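Local coordinates for protein histidine kinase (PDB 5DFY) that probably acts as a light-sensing histidine kinase of the phytochrome family, this piece being its third GAF domain, which carries a covalently bound phycocyanobilin, at residues A[124-129]-A[150-155]. Sequence-based numbering, arbitrary orientation.
With CYC (phycocyanobilin), chain B.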
ATOM      1  N   SER A 124       0.277  15.757   8.467  1.00 21.15           N
ATOM      2  CA  SER A 124      -0.516  16.734   7.737  1.00 19.84           C
ATOM      3  C   SER A 124      -0.260  18.145   8.248  1.00 21.57           C
ATOM      4  O   SER A 124       0.438  18.344   9.236  1.00 20.68           O
ATOM      5  CB  SER A 124      -1.992  16.371   7.803  1.00 29.12           C
ATOM      6  OG  SER A 124      -2.471  16.251   9.109  1.00 30.72           O
ATOM      7  N   LEU A 125      -0.779  19.122   7.522  1.00 19.37           N
ATOM      8  CA  LEU A 125      -0.708  20.516   7.928  1.00 19.38           C
ATOM      9  C   LEU A 125      -2.101  21.122   7.793  1.00 20.94           C
ATOM     10  O   LEU A 125      -2.718  21.077   6.714  1.00 19.88           O
ATOM     11  CB  LEU A 125       0.306  21.293   7.107  1.00 19.72           C
ATOM     12  CG  LEU A 125       0.399  22.798   7.406  1.00 22.98           C
ATOM     13  CD1 LEU A 125       0.733  23.048   8.866  1.00 26.59           C
ATOM     14  CD2 LEU A 125       1.421  23.461   6.501  1.00 26.46           C
ATOM     15  N   ALA A 126      -2.579  21.669   8.899  1.00 20.27           N
ATOM     16  CA  ALA A 126      -3.860  22.354   8.974  1.00 18.83           C
ATOM     17  C   ALA A 126      -3.606  23.796   9.369  1.00 22.51           C
ATOM     18  O   ALA A 126      -2.996  24.071  10.402  1.00 22.41           O
ATOM     19  CB  ALA A 126      -4.786  21.687   9.980  1.00 23.06           C
ATOM     20  N   VAL A 127      -4.088  24.711   8.546  1.00 19.78           N
ATOM     21  CA  VAL A 127      -3.876  26.146   8.751  1.00 20.92           C
ATOM     22  C   VAL A 127      -5.229  26.834   8.664  1.00 23.20           C
ATOM     23  O   VAL A 127      -5.916  26.765   7.639  1.00 20.28           O
ATOM     24  CB  VAL A 127      -2.897  26.715   7.720  1.00 21.09           C
ATOM     25  CG1 VAL A 127      -2.882  28.248   7.749  1.00 22.53           C
ATOM     26  CG2 VAL A 127      -1.503  26.163   7.970  1.00 25.87           C
ATOM     27  N   GLY A 128      -5.613  27.484   9.751  1.00 21.69           N
ATOM     28  CA  GLY A 128      -6.920  28.103   9.842  1.00 23.03           C
ATOM     29  C   GLY A 128      -7.042  29.470   9.188  1.00 22.15           C
ATOM     30  O   GLY A 128      -8.136  29.874   8.816  1.00 22.40           O
ATOM     31  N   ASP A 129      -5.934  30.183   9.058  1.00 21.88           N
ATOM     32  CA  ASP A 129      -5.926  31.489   8.401  1.00 22.37           C
ATOM     33  C   ASP A 129      -4.551  31.729   7.833  1.00 23.62           C
ATOM     34  O   ASP A 129      -3.595  31.945   8.582  1.00 25.29           O
ATOM     35  CB  ASP A 129      -6.309  32.601   9.382  1.00 24.05           C
ATOM     36  CG  ASP A 129      -6.547  33.919   8.701  1.00 27.19           C
ATOM     37  OD1 ASP A 129      -6.084  34.110   7.565  1.00 24.89           O
ATOM     38  OD2 ASP A 129      -7.225  34.774   9.316  1.00 29.74           O
ATOM     39  N   ALA A 150      -7.831  29.196   4.134  1.00 18.85           N
ATOM     40  CA  ALA A 150      -7.579  28.179   5.171  1.00 17.89           C
ATOM     41  C   ALA A 150      -7.374  26.870   4.438  1.00 18.64           C
ATOM     42  O   ALA A 150      -8.012  26.658   3.420  1.00 17.42           O
ATOM     43  CB  ALA A 150      -8.734  28.050   6.141  1.00 17.60           C
ATOM     44  N   PHE A 151      -6.487  25.995   4.916  1.00 17.45           N
ATOM     45  CA  PHE A 151      -6.296  24.720   4.219  1.00 16.19           C
ATOM     46  C   PHE A 151      -5.977  23.589   5.160  1.00 17.11           C
ATOM     47  O   PHE A 151      -5.439  23.786   6.238  1.00 18.36           O
ATOM     48  CB  PHE A 151      -5.206  24.824   3.141  1.00 17.69           C
ATOM     49  CG  PHE A 151      -3.806  25.028   3.648  1.00 18.15           C
ATOM     50  CD1 PHE A 151      -3.022  23.941   4.027  1.00 19.93           C
ATOM     51  CD2 PHE A 151      -3.245  26.295   3.684  1.00 18.82           C
ATOM     52  CE1 PHE A 151      -1.718  24.117   4.476  1.00 21.65           C
ATOM     53  CE2 PHE A 151      -1.934  26.482   4.125  1.00 20.12           C
ATOM     54  CZ  PHE A 151      -1.168  25.394   4.524  1.00 23.50           C
ATOM     55  N   LEU A 152      -6.291  22.393   4.701  1.00 16.50           N
ATOM     56  CA  LEU A 152      -5.948  21.173   5.400  1.00 18.59           C
ATOM     57  C   LEU A 152      -5.381  20.233   4.327  1.00 17.74           C
ATOM     58  O   LEU A 152      -6.118  19.817   3.426  1.00 17.50           O
ATOM     59  CB  LEU A 152      -7.176  20.593   6.081  1.00 17.65           C
ATOM     60  CG  LEU A 152      -7.097  19.186   6.671  1.00 26.66           C
ATOM     61  CD1 LEU A 152      -5.885  18.961   7.496  1.00 24.88           C
ATOM     62  CD2 LEU A 152      -8.361  18.913   7.448  1.00 24.47           C
ATOM     63  N   THR A 153      -4.081  19.932   4.390  1.00 17.03           N
ATOM     64  CA  THR A 153      -3.440  19.188   3.325  1.00 15.66           C
ATOM     65  C   THR A 153      -2.755  17.974   3.941  1.00 20.09           C
ATOM     66  O   THR A 153      -1.997  18.097   4.895  1.00 19.94           O
ATOM     67  CB  THR A 153      -2.473  20.107   2.528  1.00 19.30           C
ATOM     68  OG1 THR A 153      -3.255  21.154   1.929  1.00 21.69           O
ATOM     69  CG2 THR A 153      -1.739  19.363   1.430  1.00 21.25           C
ATOM     70  N   VAL A 154      -3.087  16.800   3.405  1.00 16.46           N
ATOM     71  CA  VAL A 154      -2.639  15.509   3.949  1.00 17.67           C
ATOM     72  C   VAL A 154      -1.929  14.701   2.870  1.00 15.47           C
ATOM     73  O   VAL A 154      -2.099  14.944   1.681  1.00 16.42           O
ATOM     74  CB  VAL A 154      -3.804  14.698   4.522  1.00 16.85           C
ATOM     75  CG1 VAL A 154      -4.537  15.479   5.567  1.00 21.28           C
ATOM     76  CG2 VAL A 154      -4.773  14.275   3.436  1.00 17.74           C
ATOM     77  N   PRO A 155      -1.112  13.717   3.280  1.00 15.12           N
ATOM     78  CA  PRO A 155      -0.376  12.933   2.295  1.00 16.69           C
ATOM     79  C   PRO A 155      -1.163  11.778   1.711  1.00 13.88           C
ATOM     80  O   PRO A 155      -1.993  11.197   2.409  1.00 15.92           O
ATOM     81  CB  PRO A 155       0.814  12.389   3.106  1.00 18.73           C
ATOM     82  CG  PRO A 155       0.353  12.365   4.490  1.00 20.02           C
ATOM     83  CD  PRO A 155      -0.728  13.393   4.667  1.00 17.49           C
TER
HETATM   84  CHA CYC B 701       5.605  25.150   2.629  1.00 26.32           C
HETATM   85  NA  CYC B 701       4.149  24.631   0.614  1.00 24.29           N
HETATM   86  C1A CYC B 701       4.626  24.487   1.996  1.00 24.47           C
HETATM   87  C2A CYC B 701       3.774  23.424   2.629  1.00 24.14           C
HETATM   88  C3A CYC B 701       2.815  22.949   1.659  1.00 23.11           C
HETATM   89  C4A CYC B 701       3.042  23.706   0.417  1.00 22.26           C
HETATM   90  CMA CYC B 701       1.798  21.867   1.916  1.00 28.08           C
HETATM   91  CAA CYC B 701       3.980  22.906   4.041  1.00 26.23           C
HETATM   92  CBA CYC B 701       5.132  21.896   3.846  1.00 28.30           C
HETATM   93  CGA CYC B 701       5.680  21.231   5.109  1.00 29.74           C
HETATM   94  O1A CYC B 701       5.391  21.714   6.227  1.00 30.23           O
HETATM   95  O2A CYC B 701       6.449  20.210   5.046  1.00 26.48           O
HETATM   96  CHB CYC B 701       2.394  23.589  -0.919  1.00 22.65           C
HETATM   97  NB  CYC B 701       0.028  23.259  -0.151  1.00 21.42           N
HETATM   98  C1B CYC B 701       1.156  23.170  -1.120  1.00 21.20           C
HETATM   99  C2B CYC B 701       0.654  22.567  -2.360  1.00 19.78           C
HETATM  100  C3B CYC B 701      -0.711  22.291  -2.205  1.00 19.14           C
HETATM  101  C4B CYC B 701      -1.156  22.724  -0.862  1.00 19.96           C
HETATM  102  CMB CYC B 701       1.522  22.314  -3.574  1.00 23.46           C
HETATM  103  CAB CYC B 701      -1.633  21.660  -3.241  1.00 20.98           C
HETATM  104  CBB CYC B 701      -2.070  20.278  -2.777  1.00 21.36           C
HETATM  105  OB  CYC B 701      -2.252  22.662  -0.356  1.00 20.15           O
HETATM  106  NC  CYC B 701       5.922  28.012  -2.048  1.00 25.04           N
HETATM  107  C1C CYC B 701       5.552  28.594  -3.075  1.00 32.53           C
HETATM  108  C2C CYC B 701       6.762  29.714  -3.561  1.00 32.81           C
HETATM  109  C3C CYC B 701       7.861  29.284  -2.999  1.00 34.32           C
HETATM  110  C4C CYC B 701       7.327  28.544  -1.662  1.00 30.66           C
HETATM  111  CMC CYC B 701       6.777  29.863  -5.125  1.00 34.72           C
HETATM  112  CAC CYC B 701       9.004  30.379  -2.620  1.00 33.04           C
HETATM  113  CBC CYC B 701       9.680  30.827  -3.896  1.00 37.10           C
HETATM  114  OC  CYC B 701       4.508  28.428  -3.674  1.00 28.74           O
HETATM  115  CHD CYC B 701       8.034  28.347  -0.540  1.00 27.80           C
HETATM  116  ND  CYC B 701       6.541  26.621   0.658  1.00 24.97           N
HETATM  117  C1D CYC B 701       7.535  27.561   0.629  1.00 24.77           C
HETATM  118  C2D CYC B 701       8.052  27.713   1.883  1.00 24.55           C
HETATM  119  C3D CYC B 701       7.393  26.857   2.704  1.00 26.96           C
HETATM  120  C4D CYC B 701       6.454  26.176   1.936  1.00 23.52           C
HETATM  121  CMD CYC B 701       9.184  28.674   2.219  1.00 31.51           C
HETATM  122  CAD CYC B 701       7.633  26.673   4.181  1.00 29.40           C
HETATM  123  CBD CYC B 701       6.608  27.440   4.991  1.00 28.02           C
HETATM  124  CGD CYC B 701       6.801  28.932   4.784  1.00 35.00           C
HETATM  125  O1D CYC B 701       5.965  29.612   4.130  1.00 29.69           O
HETATM  126  O2D CYC B 701       7.811  29.520   5.261  1.00 34.00           O
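Four backbone hydrogen bonds tie L125 to T153 and V127 to F151, and the 174° angle between strands 125-127 and 150-155 identifies them as antiparallel. The shortest of these bonds, V127 N to F151 O at 2.8 Å, is nearly straight (174° at the hydrogen). A126 and L152 form the intervening non-hydrogen-bonded pair, with their CA atoms 4.3 Å apart.

Apolar packing splits between the two faces of the sheet. On one, A126 CB meets L152 CD1 at 3.8 Å, and helix 179-203 packs against both side chains. On the other, V127 CB lies over one face of the F151 ring, a CH-pi contact 4.0 Å from the centroid, while V127 CG2 approaches F151 CZ at 3.5 Å. L125 CD2 reaches the edge of that ring, 3.8 Å from F151 CZ. F151 holds CG between its backbone N and carbonyl carbon (chi1 68°), which carries the ring across toward strand 125-127. Cutting F151 back to an alanine is likely to open a gap beside V127 and L125 and to take a packing neighbour from Y169.

Chromophore contacts come from this second face. T153 OG1 donates a hydrogen bond to phycocyanobilin OB (2.9 Å), and L125 CD2 packs against its CAA at 3.6 Å. T153 and L125 thus link the edge strand pairing of the antiparallel GAF sheet to the bilin pocket of a cyanobacteriochrome, with helix 179-203 across the opposite face.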